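Local coordinates for protein FTT_1639c (Francisella tularensis subsp. tularensis, PDB 7KZW) that is of unknown function and forms the mainly beta-strand C-terminal part of a protein predicted to span the membrane, at residues T21-G27 with E90-C96; N57-F62 with G73-Q77; S101-K106 with R118-Y124. The protein carries 3 engineered substitutions. All coordinates share one frame. Residue numbers count along the deposited sequence, not the author numbering.

Contact 1: T21-G27 with E90-C96. Engineered in segment 21-27: M25 (natural residue Ile).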
ATOM      1  N   THR A  21       7.542  -9.535 -11.898  1.00 16.05           N
ATOM      2  CA  THR A  21       6.815  -8.904 -10.801  1.00 15.96           C
ATOM      3  C   THR A  21       7.389  -7.516 -10.562  1.00 14.10           C
ATOM      4  O   THR A  21       8.535  -7.220 -10.916  1.00 14.48           O
ATOM      5  CB  THR A  21       6.937  -9.660  -9.503  1.00 17.26           C
ATOM      6  OG1 THR A  21       8.325  -9.835  -9.202  1.00 17.29           O
ATOM      7  CG2 THR A  21       6.277 -11.045  -9.620  1.00 20.30           C
ATOM      8  N   ALA A  22       6.570  -6.658  -9.973  1.00 12.73           N
ATOM      9  CA  ALA A  22       7.033  -5.349  -9.535  1.00 11.63           C
ATOM     10  C   ALA A  22       6.166  -4.926  -8.366  1.00 12.01           C
ATOM     11  O   ALA A  22       5.064  -5.471  -8.152  1.00 12.77           O
ATOM     12  CB  ALA A  22       7.054  -4.300 -10.656  1.00 13.48           C
ATOM     13  N   TYR A  23       6.657  -3.947  -7.603  1.00 12.16           N
ATOM     14  CA  TYR A  23       5.882  -3.523  -6.455  1.00 12.48           C
ATOM     15  C   TYR A  23       6.151  -2.081  -6.098  1.00 11.55           C
ATOM     16  O   TYR A  23       7.175  -1.469  -6.465  1.00 12.52           O
ATOM     17  CB  TYR A  23       6.130  -4.427  -5.240  1.00 14.09           C
ATOM     18  CG  TYR A  23       7.480  -4.191  -4.646  1.00 16.03           C
ATOM     19  CD1 TYR A  23       7.652  -3.251  -3.623  1.00 18.09           C
ATOM     20  CD2 TYR A  23       8.609  -4.850  -5.131  1.00 16.54           C
ATOM     21  CE1 TYR A  23       8.911  -3.022  -3.082  1.00 21.46           C
ATOM     22  CE2 TYR A  23       9.909  -4.582  -4.601  1.00 18.50           C
ATOM     23  CZ  TYR A  23      10.018  -3.665  -3.581  1.00 19.47           C
ATOM     24  OH  TYR A  23      11.268  -3.401  -3.007  1.00 24.48           O
ATOM     25  N   ASN A  24       5.187  -1.510  -5.373  1.00 10.94           N
ATOM     26  CA  ASN A  24       5.350  -0.248  -4.638  1.00 11.57           C
ATOM     27  C   ASN A  24       4.961  -0.544  -3.196  1.00 11.73           C
ATOM     28  O   ASN A  24       3.892  -1.146  -2.938  1.00 13.37           O
ATOM     29  CB  ASN A  24       4.398   0.857  -5.133  1.00 12.50           C
ATOM     30  CG  ASN A  24       4.858   1.609  -6.399  1.00 11.93           C
ATOM     31  OD1 ASN A  24       4.252   2.626  -6.739  1.00 16.92           O
ATOM     32  ND2 ASN A  24       5.991   1.200  -7.033  1.00 14.21           N
HETATM   33  N   MSE A  25       5.784  -0.121  -2.236  1.00 11.76           N
HETATM   34  CA  MSE A  25       5.463  -0.255  -0.819  1.00 11.65           C
HETATM   35  C   MSE A  25       5.151   1.132  -0.272  1.00 12.16           C
HETATM   36  O   MSE A  25       5.987   2.027  -0.399  1.00 13.40           O
HETATM   37  CB  MSE A  25       6.681  -0.825  -0.082  1.00 12.83           C
HETATM   38  CG  MSE A  25       6.449  -1.109   1.373  1.00 15.24           C
HETATM   39 SE   MSE A  25       5.277  -2.596   1.667  0.42 16.07          SE
HETATM   40  CE  MSE A  25       6.484  -4.045   1.286  1.00 20.20           C
ATOM     41  N   PHE A  26       3.971   1.280   0.326  1.00 10.95           N
ATOM     42  CA  PHE A  26       3.543   2.541   0.915  1.00 11.83           C
ATOM     43  C   PHE A  26       3.591   2.450   2.423  1.00 11.66           C
ATOM     44  O   PHE A  26       3.235   1.397   3.000  1.00 12.60           O
ATOM     45  CB  PHE A  26       2.127   2.879   0.472  1.00 12.51           C
ATOM     46  CG  PHE A  26       1.993   2.989  -1.020  1.00 11.90           C
ATOM     47  CD1 PHE A  26       2.443   4.115  -1.662  1.00 13.42           C
ATOM     48  CD2 PHE A  26       1.483   1.949  -1.782  1.00 12.39           C
ATOM     49  CE1 PHE A  26       2.347   4.244  -3.047  1.00 15.07           C
ATOM     50  CE2 PHE A  26       1.371   2.058  -3.159  1.00 14.81           C
ATOM     51  CZ  PHE A  26       1.811   3.192  -3.793  1.00 14.55           C
ATOM     52  N   GLY A  27       4.003   3.531   3.075  1.00 13.23           N
ATOM     53  CA  GLY A  27       4.088   3.562   4.522  1.00 14.35           C
ATOM     54  C   GLY A  27       4.926   4.753   4.959  1.00 15.30           C
ATOM     55  O   GLY A  27       5.122   5.689   4.191  1.00 18.10           O
ATOM     56  N   GLU A  90       5.277  -0.248   7.321  1.00 11.82           N
ATOM     57  CA  GLU A  90       4.650  -0.434   6.009  1.00 11.48           C
ATOM     58  C   GLU A  90       3.138  -0.591   6.165  1.00 10.98           C
ATOM     59  O   GLU A  90       2.656  -1.290   7.094  1.00 12.31           O
ATOM     60  CB  GLU A  90       5.203  -1.682   5.366  1.00 14.31           C
ATOM     61  CG  GLU A  90       6.743  -1.643   5.191  1.00 19.87           C
ATOM     62  CD  GLU A  90       7.324  -2.984   4.834  1.00 27.21           C
ATOM     63  OE1 GLU A  90       6.752  -4.010   5.255  1.00 23.39           O
ATOM     64  OE2 GLU A  90       8.350  -3.002   4.122  1.00 25.59           O
ATOM     65  N   LEU A  91       2.373   0.090   5.294  1.00 10.93           N
ATOM     66  CA  LEU A  91       0.918  -0.028   5.310  1.00 11.37           C
ATOM     67  C   LEU A  91       0.414  -0.936   4.185  1.00 11.15           C
ATOM     68  O   LEU A  91      -0.485  -1.752   4.396  1.00 12.11           O
ATOM     69  CB  LEU A  91       0.240   1.353   5.235  1.00 12.03           C
ATOM     70  CG  LEU A  91      -1.268   1.242   5.493  1.00 12.20           C
ATOM     71  CD1 LEU A  91      -1.612   0.925   6.992  1.00 15.20           C
ATOM     72  CD2 LEU A  91      -1.901   2.582   5.106  1.00 14.47           C
ATOM     73  N   LEU A  92       0.891  -0.707   2.944  1.00 11.93           N
ATOM     74  CA  LEU A  92       0.334  -1.406   1.791  1.00 11.48           C
ATOM     75  C   LEU A  92       1.464  -1.795   0.877  1.00 12.17           C
ATOM     76  O   LEU A  92       2.288  -0.948   0.526  1.00 13.02           O
ATOM     77  CB  LEU A  92      -0.578  -0.481   0.985  1.00 13.74           C
ATOM     78  CG  LEU A  92      -1.824   0.036   1.660  1.00 13.51           C
ATOM     79  CD1 LEU A  92      -2.522   1.099   0.711  1.00 14.61           C
ATOM     80  CD2 LEU A  92      -2.841  -1.085   1.966  1.00 15.68           C
ATOM     81  N   LYS A  93       1.432  -3.042   0.399  1.00 11.21           N
ATOM     82  CA  LYS A  93       2.297  -3.449  -0.717  1.00 11.13           C
ATOM     83  C   LYS A  93       1.435  -3.645  -1.949  1.00 11.27           C
ATOM     84  O   LYS A  93       0.553  -4.510  -1.973  1.00 12.50           O
ATOM     85  CB  LYS A  93       2.998  -4.756  -0.423  1.00 12.24           C
ATOM     86  CG  LYS A  93       4.046  -5.039  -1.499  1.00 13.07           C
ATOM     87  CD  LYS A  93       4.716  -6.380  -1.164  1.00 18.88           C
ATOM     88  CE  LYS A  93       5.807  -6.697  -2.211  1.00 27.05           C
ATOM     89  NZ  LYS A  93       6.489  -8.019  -1.941  1.00 27.25           N
ATOM     90  N   LEU A  94       1.636  -2.844  -2.983  1.00 10.70           N
ATOM     91  CA  LEU A  94       0.907  -3.004  -4.257  1.00 10.61           C
ATOM     92  C   LEU A  94       1.820  -3.782  -5.188  1.00 11.12           C
ATOM     93  O   LEU A  94       2.955  -3.360  -5.436  1.00 11.77           O
ATOM     94  CB  LEU A  94       0.614  -1.639  -4.855  1.00 11.44           C
ATOM     95  CG  LEU A  94      -0.081  -1.679  -6.224  1.00 11.52           C
ATOM     96  CD1 LEU A  94      -1.378  -2.450  -6.213  1.00 12.13           C
ATOM     97  CD2 LEU A  94      -0.274  -0.239  -6.700  1.00 12.65           C
ATOM     98  N   GLU A  95       1.360  -4.955  -5.632  1.00 11.12           N
ATOM     99  CA  GLU A  95       2.181  -5.874  -6.433  1.00 11.61           C
ATOM    100  C   GLU A  95       1.544  -6.067  -7.796  1.00 13.55           C
ATOM    101  O   GLU A  95       0.307  -6.079  -7.917  1.00 15.11           O
ATOM    102  CB  GLU A  95       2.186  -7.291  -5.801  1.00 16.12           C
ATOM    103  CG  GLU A  95       2.855  -7.358  -4.467  1.00 26.80           C
ATOM    104  CD  GLU A  95       2.966  -8.792  -3.963  1.00 25.53           C
ATOM    105  OE1 GLU A  95       2.187  -9.667  -4.415  1.00 28.46           O
ATOM    106  OE2 GLU A  95       3.823  -9.033  -3.118  1.00 30.29           O
ATOM    107  N   CYS A  96       2.344  -6.123  -8.770  1.00 13.10           N
ATOM    108  CA  CYS A  96       1.861  -6.580 -10.135  0.60 13.42           C
ATOM    109  C   CYS A  96       2.645  -7.843 -10.644  1.00 14.17           C
ATOM    110  O   CYS A  96       3.798  -8.137 -10.241  1.00 16.02           O
ATOM    111  CB  CYS A  96       1.994  -5.425 -11.127  0.60 15.40           C
ATOM    112  SG  CYS A  96       3.704  -4.922 -11.494  0.60 14.75           S
TER

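Contact 2: N57-F62 with G73-Q77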
ATOM      1  N   ASN A  57      -7.424  -3.066 -13.798  1.00 10.89           N
ATOM      2  CA  ASN A  57      -6.546  -3.924 -12.995  1.00 11.81           C
ATOM      3  C   ASN A  57      -6.348  -5.231 -13.760  1.00 11.07           C
ATOM      4  O   ASN A  57      -7.261  -6.068 -13.800  1.00 13.53           O
ATOM      5  CB  ASN A  57      -7.085  -4.205 -11.593  1.00 11.04           C
ATOM      6  CG  ASN A  57      -6.135  -5.117 -10.824  1.00 10.81           C
ATOM      7  OD1 ASN A  57      -5.064  -5.450 -11.343  1.00 11.18           O
ATOM      8  ND2 ASN A  57      -6.477  -5.476  -9.616  1.00 11.70           N
ATOM      9  N   GLN A  58      -5.185  -5.405 -14.378  1.00 11.48           N
ATOM     10  CA  GLN A  58      -4.740  -6.709 -14.850  1.00 11.51           C
ATOM     11  C   GLN A  58      -3.554  -7.116 -13.994  1.00 13.14           C
ATOM     12  O   GLN A  58      -2.522  -6.428 -14.001  1.00 12.61           O
ATOM     13  CB  GLN A  58      -4.362  -6.692 -16.326  1.00 17.33           C
ATOM     14  CG  GLN A  58      -3.901  -8.028 -16.836  1.00 28.51           C
ATOM     15  CD  GLN A  58      -3.665  -7.972 -18.326  1.00 43.53           C
ATOM     16  OE1 GLN A  58      -3.908  -6.936 -18.962  1.00 55.79           O
ATOM     17  NE2 GLN A  58      -3.133  -9.057 -18.886  1.00 44.17           N
ATOM     18  N   GLY A  59      -3.694  -8.199 -13.250  1.00 12.25           N
ATOM     19  CA  GLY A  59      -2.555  -8.809 -12.585  1.00 11.87           C
ATOM     20  C   GLY A  59      -2.025  -8.128 -11.338  1.00 11.15           C
ATOM     21  O   GLY A  59      -0.896  -8.448 -10.922  1.00 11.97           O
ATOM     22  N   CYS A  60      -2.805  -7.266 -10.692  1.00 10.90           N
ATOM     23  CA  CYS A  60      -2.258  -6.550  -9.530  1.00 10.60           C
ATOM     24  C   CYS A  60      -3.130  -6.752  -8.299  1.00 10.56           C
ATOM     25  O   CYS A  60      -4.323  -7.060  -8.365  1.00 11.36           O
ATOM     26  CB  CYS A  60      -2.228  -5.040  -9.814  1.00 11.88           C
ATOM     27  SG  CYS A  60      -1.257  -4.652 -11.312  1.00 11.51           S
ATOM     28  N   LYS A  61      -2.505  -6.564  -7.138  1.00 10.35           N
ATOM     29  CA  LYS A  61      -3.222  -6.723  -5.869  1.00 10.43           C
ATOM     30  C   LYS A  61      -2.520  -5.900  -4.789  1.00 10.89           C
ATOM     31  O   LYS A  61      -1.304  -5.693  -4.831  1.00 10.96           O
ATOM     32  CB  LYS A  61      -3.271  -8.185  -5.430  1.00 12.80           C
ATOM     33  CG  LYS A  61      -1.901  -8.795  -5.186  1.00 15.27           C
ATOM     34  CD  LYS A  61      -2.047 -10.318  -4.844  1.00 22.42           C
ATOM     35  CE  LYS A  61      -0.695 -10.980  -4.588  1.00 29.94           C
ATOM     36  NZ  LYS A  61      -0.918 -12.442  -4.291  1.00 37.37           N
ATOM     37  N   PHE A  62      -3.299  -5.443  -3.808  1.00  9.91           N
ATOM     38  CA  PHE A  62      -2.727  -4.826  -2.618  1.00 10.27           C
ATOM     39  C   PHE A  62      -2.697  -5.854  -1.502  1.00 11.27           C
ATOM     40  O   PHE A  62      -3.663  -6.595  -1.301  1.00 13.42           O
ATOM     41  CB  PHE A  62      -3.653  -3.709  -2.103  1.00 11.31           C
ATOM     42  CG  PHE A  62      -3.651  -2.430  -2.950  1.00 10.90           C
ATOM     43  CD1 PHE A  62      -2.732  -1.405  -2.706  1.00 12.85           C
ATOM     44  CD2 PHE A  62      -4.566  -2.300  -3.986  1.00 12.83           C
ATOM     45  CE1 PHE A  62      -2.791  -0.222  -3.469  1.00 14.52           C
ATOM     46  CE2 PHE A  62      -4.617  -1.105  -4.761  1.00 13.13           C
ATOM     47  CZ  PHE A  62      -3.716  -0.120  -4.527  1.00 14.33           C
ATOM     48  N   GLY A  73      -3.994  -9.580   4.531  1.00 11.22           N
ATOM     49  CA  GLY A  73      -5.160  -9.473   3.699  1.00 12.76           C
ATOM     50  C   GLY A  73      -4.771  -9.051   2.286  1.00 11.95           C
ATOM     51  O   GLY A  73      -3.671  -8.531   2.075  1.00 11.35           O
ATOM     52  N   GLU A  74      -5.650  -9.293   1.317  1.00 12.97           N
ATOM     53  CA  GLU A  74      -5.400  -8.877  -0.058  1.00 11.95           C
ATOM     54  C   GLU A  74      -6.653  -8.285  -0.656  1.00 12.91           C
ATOM     55  O   GLU A  74      -7.776  -8.668  -0.297  1.00 15.39           O
ATOM     56  CB  GLU A  74      -4.925 -10.059  -0.921  1.00 17.44           C
ATOM     57  CG  GLU A  74      -3.773 -10.872  -0.317  1.00 23.84           C
ATOM     58  CD  GLU A  74      -3.152 -11.872  -1.324  1.00 32.45           C
ATOM     59  OE1 GLU A  74      -3.809 -12.156  -2.349  1.00 28.96           O
ATOM     60  OE2 GLU A  74      -2.021 -12.372  -1.056  1.00 36.78           O
ATOM     61  N   ILE A  75      -6.471  -7.315  -1.536  1.00 13.23           N
ATOM     62  CA  ILE A  75      -7.649  -6.733  -2.201  1.00 13.23           C
ATOM     63  C   ILE A  75      -7.254  -6.340  -3.613  1.00 11.06           C
ATOM     64  O   ILE A  75      -6.123  -5.886  -3.862  1.00 12.52           O
ATOM     65  CB  ILE A  75      -8.222  -5.560  -1.393  1.00 16.29           C
ATOM     66  CG1 ILE A  75      -9.511  -5.004  -2.053  1.00 15.74           C
ATOM     67  CG2 ILE A  75      -7.188  -4.475  -1.137  1.00 15.10           C
ATOM     68  CD1 ILE A  75     -10.263  -4.075  -1.040  1.00 18.46           C
ATOM     69  N   THR A  76      -8.177  -6.544  -4.547  1.00 12.07           N
ATOM     70  CA  THR A  76      -7.915  -6.326  -5.964  1.00 11.52           C
ATOM     71  C   THR A  76      -8.925  -5.396  -6.613  1.00 13.50           C
ATOM     72  O   THR A  76      -8.843  -5.164  -7.822  1.00 13.92           O
ATOM     73  CB  THR A  76      -7.912  -7.632  -6.738  1.00 13.43           C
ATOM     74  OG1 THR A  76      -9.221  -8.219  -6.659  1.00 16.94           O
ATOM     75  CG2 THR A  76      -6.872  -8.565  -6.165  1.00 15.45           C
ATOM     76  N   GLN A  77      -9.895  -4.896  -5.853  1.00 13.03           N
ATOM     77  CA  GLN A  77     -11.016  -4.154  -6.447  1.00 13.53           C
ATOM     78  C   GLN A  77     -11.448  -3.142  -5.408  1.00 13.27           C
ATOM     79  O   GLN A  77     -11.013  -3.180  -4.260  1.00 14.71           O
ATOM     80  CB  GLN A  77     -12.174  -5.110  -6.761  1.00 13.38           C
ATOM     81  CG  GLN A  77     -12.657  -5.816  -5.490  1.00 22.69           C
ATOM     82  CD  GLN A  77     -13.785  -6.848  -5.750  1.00 31.56           C
ATOM     83  OE1 GLN A  77     -13.784  -7.560  -6.756  1.00 40.99           O
ATOM     84  NE2 GLN A  77     -14.738  -6.928  -4.825  1.00 31.94           N
TER
HETATM   85  O   HOH W   1       0.161 -13.168  -1.765  1.00 48.26           O

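Contact 3: S101-K106 with R118-Y124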
ATOM      1  N   SER A 101       0.774  -6.448 -16.803  1.00 13.60           N
ATOM      2  CA  SER A 101       0.077  -6.051 -15.576  1.00 12.85           C
ATOM      3  C   SER A 101       0.032  -4.534 -15.452  1.00 14.09           C
ATOM      4  O   SER A 101       0.973  -3.807 -15.835  1.00 14.41           O
ATOM      5  CB  SER A 101       0.732  -6.699 -14.353  1.00 15.02           C
ATOM      6  OG  SER A 101       2.092  -6.302 -14.292  1.00 14.57           O
ATOM      7  N   ASN A 102      -1.071  -4.042 -14.913  1.00 12.02           N
ATOM      8  CA  ASN A 102      -1.325  -2.609 -14.845  1.00 11.75           C
ATOM      9  C   ASN A 102      -2.508  -2.379 -13.941  1.00 12.80           C
ATOM     10  O   ASN A 102      -3.507  -3.101 -14.038  1.00 11.97           O
ATOM     11  CB  ASN A 102      -1.664  -2.162 -16.255  1.00 13.30           C
ATOM     12  CG  ASN A 102      -2.068  -0.688 -16.336  1.00 14.09           C
ATOM     13  OD1 ASN A 102      -1.237   0.158 -16.120  1.00 15.15           O
ATOM     14  ND2 ASN A 102      -3.341  -0.418 -16.624  1.00 16.33           N
ATOM     15  N   ILE A 103      -2.421  -1.326 -13.122  1.00 11.02           N
ATOM     16  CA  ILE A 103      -3.558  -0.957 -12.276  1.00 10.83           C
ATOM     17  C   ILE A 103      -3.605   0.571 -12.116  1.00 10.68           C
ATOM     18  O   ILE A 103      -2.586   1.234 -11.886  1.00 11.37           O
ATOM     19  CB  ILE A 103      -3.465  -1.660 -10.900  1.00 10.52           C
ATOM     20  CG1 ILE A 103      -4.685  -1.288 -10.052  1.00 11.00           C
ATOM     21  CG2 ILE A 103      -2.134  -1.321 -10.149  1.00 10.84           C
ATOM     22  CD1 ILE A 103      -4.782  -2.087  -8.748  1.00 11.91           C
ATOM     23  N   ASP A 104      -4.808   1.122 -12.187  1.00 10.71           N
ATOM     24  CA  ASP A 104      -5.077   2.500 -11.751  1.00 10.70           C
ATOM     25  C   ASP A 104      -5.893   2.461 -10.457  1.00 11.77           C
ATOM     26  O   ASP A 104      -6.896   1.749 -10.352  1.00 10.71           O
ATOM     27  CB  ASP A 104      -5.944   3.208 -12.776  1.00 10.98           C
ATOM     28  CG  ASP A 104      -5.245   3.371 -14.092  1.00 11.67           C
ATOM     29  OD1 ASP A 104      -4.062   3.828 -14.113  1.00 11.60           O
ATOM     30  OD2 ASP A 104      -5.855   3.152 -15.169  1.00 12.86           O
ATOM     31  N   TYR A 105      -5.469   3.254  -9.469  1.00 10.96           N
ATOM     32  CA  TYR A 105      -6.079   3.123  -8.143  1.00 11.78           C
ATOM     33  C   TYR A 105      -6.114   4.483  -7.445  1.00 10.89           C
ATOM     34  O   TYR A 105      -5.434   5.452  -7.845  1.00 11.43           O
ATOM     35  CB  TYR A 105      -5.262   2.154  -7.249  1.00 12.48           C
ATOM     36  CG  TYR A 105      -3.859   2.642  -7.040  1.00 11.03           C
ATOM     37  CD1 TYR A 105      -3.554   3.546  -6.005  1.00 13.08           C
ATOM     38  CD2 TYR A 105      -2.839   2.255  -7.880  1.00 13.32           C
ATOM     39  CE1 TYR A 105      -2.278   4.042  -5.872  1.00 14.72           C
ATOM     40  CE2 TYR A 105      -1.541   2.725  -7.713  1.00 12.85           C
ATOM     41  CZ  TYR A 105      -1.282   3.643  -6.697  1.00 12.84           C
ATOM     42  OH  TYR A 105      -0.052   4.184  -6.462  1.00 14.26           O
ATOM     43  N   LYS A 106      -6.973   4.528  -6.408  1.00 11.98           N
ATOM     44  CA  LYS A 106      -7.002   5.660  -5.463  1.00 12.25           C
ATOM     45  C   LYS A 106      -7.118   5.029  -4.074  1.00 11.28           C
ATOM     46  O   LYS A 106      -7.925   4.136  -3.868  1.00 12.19           O
ATOM     47  CB  LYS A 106      -8.178   6.592  -5.715  1.00 12.64           C
ATOM     48  CG  LYS A 106      -8.274   7.719  -4.673  1.00 17.87           C
ATOM     49  CD  LYS A 106      -9.423   8.706  -5.079  1.00 22.08           C
ATOM     50  CE  LYS A 106      -9.490   9.951  -4.163  1.00 25.05           C
ATOM     51  NZ  LYS A 106      -8.404  10.930  -4.429  1.00 30.26           N
ATOM     52  N   ARG A 118      -3.530   8.516  -1.841  1.00 14.86           N
ATOM     53  CA  ARG A 118      -2.571   8.256  -2.933  1.00 16.58           C
ATOM     54  C   ARG A 118      -3.396   7.964  -4.169  1.00 19.79           C
ATOM     55  O   ARG A 118      -4.239   7.063  -4.147  1.00 17.10           O
ATOM     56  CB  ARG A 118      -1.675   7.074  -2.601  1.00 17.14           C
ATOM     57  CG  ARG A 118      -0.455   6.897  -3.608  1.00 19.74           C
ATOM     58  CD  ARG A 118       0.836   7.378  -2.967  1.00 17.72           C
ATOM     59  NE  ARG A 118       1.800   7.606  -4.016  1.00 22.02           N
ATOM     60  CZ  ARG A 118       2.969   8.152  -3.814  1.00 21.45           C
ATOM     61  NH1 ARG A 118       3.371   8.489  -2.594  1.00 17.53           N
ATOM     62  NH2 ARG A 118       3.775   8.338  -4.869  1.00 24.66           N
ATOM     63  N   VAL A 119      -3.131   8.665  -5.275  1.00 16.71           N
ATOM     64  CA  VAL A 119      -3.683   8.332  -6.580  0.53 16.35           C
ATOM     65  C   VAL A 119      -2.504   7.906  -7.468  1.00 17.51           C
ATOM     66  O   VAL A 119      -1.463   8.569  -7.452  1.00 18.66           O
ATOM     67  CB  VAL A 119      -4.415   9.532  -7.181  0.53 19.09           C
ATOM     68  CG1 VAL A 119      -4.953   9.189  -8.538  0.53 18.88           C
ATOM     69  CG2 VAL A 119      -5.534   9.990  -6.235  0.53 22.55           C
ATOM     70  N   GLY A 120      -2.675   6.830  -8.204  1.00 12.61           N
ATOM     71  CA  GLY A 120      -1.507   6.412  -8.940  1.00 13.32           C
ATOM     72  C   GLY A 120      -1.788   5.236  -9.859  1.00 12.85           C
ATOM     73  O   GLY A 120      -2.938   4.837 -10.070  1.00 11.83           O
ATOM     74  N   ASN A 121      -0.715   4.770 -10.484  1.00 12.18           N
ATOM     75  CA  ASN A 121      -0.721   3.641 -11.391  1.00 11.62           C
ATOM     76  C   ASN A 121       0.520   2.811 -11.101  1.00 14.28           C
ATOM     77  O   ASN A 121       1.572   3.353 -10.744  1.00 15.14           O
ATOM     78  CB  ASN A 121      -0.611   4.162 -12.862  1.00 11.98           C
ATOM     79  CG  ASN A 121      -0.343   3.088 -13.851  1.00 13.13           C
ATOM     80  OD1 ASN A 121       0.824   2.705 -14.080  1.00 15.99           O
ATOM     81  ND2 ASN A 121      -1.406   2.522 -14.437  1.00 13.51           N
ATOM     82  N   LEU A 122       0.401   1.495 -11.256  1.00 11.42           N
ATOM     83  CA  LEU A 122       1.581   0.627 -11.300  1.00 10.95           C
ATOM     84  C   LEU A 122       1.437  -0.281 -12.505  1.00 11.65           C
ATOM     85  O   LEU A 122       0.341  -0.803 -12.775  1.00 11.16           O
ATOM     86  CB  LEU A 122       1.609  -0.245 -10.049  1.00 13.58           C
ATOM     87  CG  LEU A 122       2.822  -1.137  -9.880  1.00 20.08           C
ATOM     88  CD1 LEU A 122       4.095  -0.391  -9.863  1.00 20.38           C
ATOM     89  CD2 LEU A 122       2.658  -1.982  -8.561  1.00 23.80           C
ATOM     90  N   SER A 123       2.559  -0.470 -13.209  1.00 11.78           N
ATOM     91  CA  SER A 123       2.597  -1.480 -14.255  1.00 12.14           C
ATOM     92  C   SER A 123       3.971  -2.102 -14.286  1.00 12.42           C
ATOM     93  O   SER A 123       4.968  -1.463 -13.941  1.00 12.67           O
ATOM     94  CB  SER A 123       2.295  -0.937 -15.667  1.00 13.55           C
ATOM     95  OG  SER A 123       3.352  -0.075 -16.068  1.00 14.00           O
ATOM     96  N   TYR A 124       4.035  -3.379 -14.680  1.00 13.55           N
ATOM     97  CA  TYR A 124       5.340  -4.006 -14.779  1.00 13.54           C
ATOM     98  C   TYR A 124       6.201  -3.251 -15.794  1.00 13.82           C
ATOM     99  O   TYR A 124       7.406  -3.042 -15.572  1.00 14.10           O
ATOM    100  CB  TYR A 124       5.219  -5.499 -15.144  1.00 14.97           C
ATOM    101  CG  TYR A 124       6.580  -6.090 -15.314  1.00 15.46           C
ATOM    102  CD1 TYR A 124       7.331  -6.531 -14.211  1.00 14.89           C
ATOM    103  CD2 TYR A 124       7.139  -6.165 -16.577  1.00 16.54           C
ATOM    104  CE1 TYR A 124       8.613  -7.011 -14.365  1.00 16.37           C
ATOM    105  CE2 TYR A 124       8.463  -6.640 -16.737  1.00 17.40           C
ATOM    106  CZ  TYR A 124       9.168  -7.056 -15.618  1.00 17.39           C
ATOM    107  OH  TYR A 124      10.463  -7.548 -15.801  1.00 22.24           O
TER
HETATM  108  O   HOH W   2       1.858   3.002  -7.939  1.00 18.86           O

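Contact 1: T21-G27 with E90-C96
Strands 21-27 and 90-96 run antiparallel, their axes 4.5 Å apart at closest approach and 155° between directions. A22, N24 and F26 form hydrogen-bonded pairs with C96, L94 and L92; the bond from N24 N to L94 O is 2.9 Å and its return, L94 N to N24 O, 2.8 Å. At F26 the regular pairing breaks into a classic beta bulge: F26 O accepts from both L91 N (2.8 Å) and L92 N (3.2 Å). G27 fits beside it because a CB there would clash with E90 CA. Side chains alternate. A22, N24, F26, L92, L94 and C96 share the buried face, where the edge of the flat F26 ring meets L94 (CE2 to CB, 4.1 Å). Y23, M25, K93 and E95 lie on the other, partly exposed face; M25, an engineered selenomethionine, lays SE 3.8 Å from K93 CB, while long K93 reaches E95 in a salt bridge. Strand 6-16 flanks 21-27, strand 60-65 flanks 90-96, and L94 packs onto I103 and Y105 of strand 102-111.

Contact 2: N57-F62 with G73-Q77
Two backbone bonds, F62 N to I75 O and I75 N to F62 O, both 2.9 Å, make F62 and I75 a hydrogen-bonded antiparallel pair in the hairpin of strands 60-65 and 72-75. F62 O also receives a CA-H...O contact from E74 CA at 3.1 Å. Beyond I75 the strand ends, and the amide of N57 takes over. Its OD1 accepts from C60 N (3.0 Å), an Asx motif spanning the turn at Q58 and G59, while its ND2 donates to C60 O and to T76 O, each at 3.0 Å. Asparagine suits this place: a short side chain carrying both donor and acceptor can satisfy peptide groups from two segments at once. G59, with phi of 76°, has a conformation easy for glycine. On the exposed side, extended K61 meets E74 in a loose salt bridge, NZ to OE2 3.4 Å, reinforced by a water that accepts from K61 NZ (2.8 Å) and donates to E74 OE2 (a very short 2.4 Å). Apolar F62 and I75 touch through CB and CG2 at 3.7 Å, and the F62 ring continues inward to an edge-to-face stack with Y105. Hydrogen bonds of the backbone and the N57 amide thus define the join, whereas the charged pair, long and hydrated, probably adds little rigidity.

Contact 3: S101-K106 with R118-Y124
Y105 loses 95 Å² to segment 118-124, more than any other residue here, because its ring turns across the strand opposite. It lies over G120, whose CA sits 4.0 Å from the ring centroid in a CH-pi contact; glycine is needed there, since a CB would clash with Y105 OH. The two backbones close the pair with Y105 N to G120 O (3.0 Å) and G120 N to Y105 O (3.1 Å), and a water links Y105 OH (2.7 Å) to N121 O (2.8 Å). This is the antiparallel hairpin of strands 102-111 and 114-123, its axes 4.7 Å apart, set between strands 48-58 and 6-16 in the sheet. N121, on the more exposed face, spends its amide on two acceptors: ND2 donates to N102 OD1 at 2.9 Å and to D104 OD1 at 3.0 Å, bridging alternate residues of the partner strand. S101 sits just before strand 102-111, and S101 O accepts a weak bond from Y124 N (3.3 Å) as helix 124-127 begins; S123, the helix N-cap, accepts from V126 N through OG.

Overall arrangement
From the N terminus, strand 21-27 waits until strand 90-97 returns to pair with it, so contact 1 closes a long loop containing strands 48-58, 60-65, 72-75 and 79-83. Contact 2 lies wholly within that loop, as a local hairpin plus the N57 turn. Contact 3 comes afterwards, in series, and closes the hairpin near the C terminus. The first two meet directly where strands 90-97 and 60-65 are neighbours, E95 N lying 2.9 Å from K61 O. Contacts 2 and 3 join through strands 48-58 and 102-111, with Q58 N 2.9 Å from N102 O. Across the interior, L94 and F26 pack against Y105, bringing contacts 1 and 3 together.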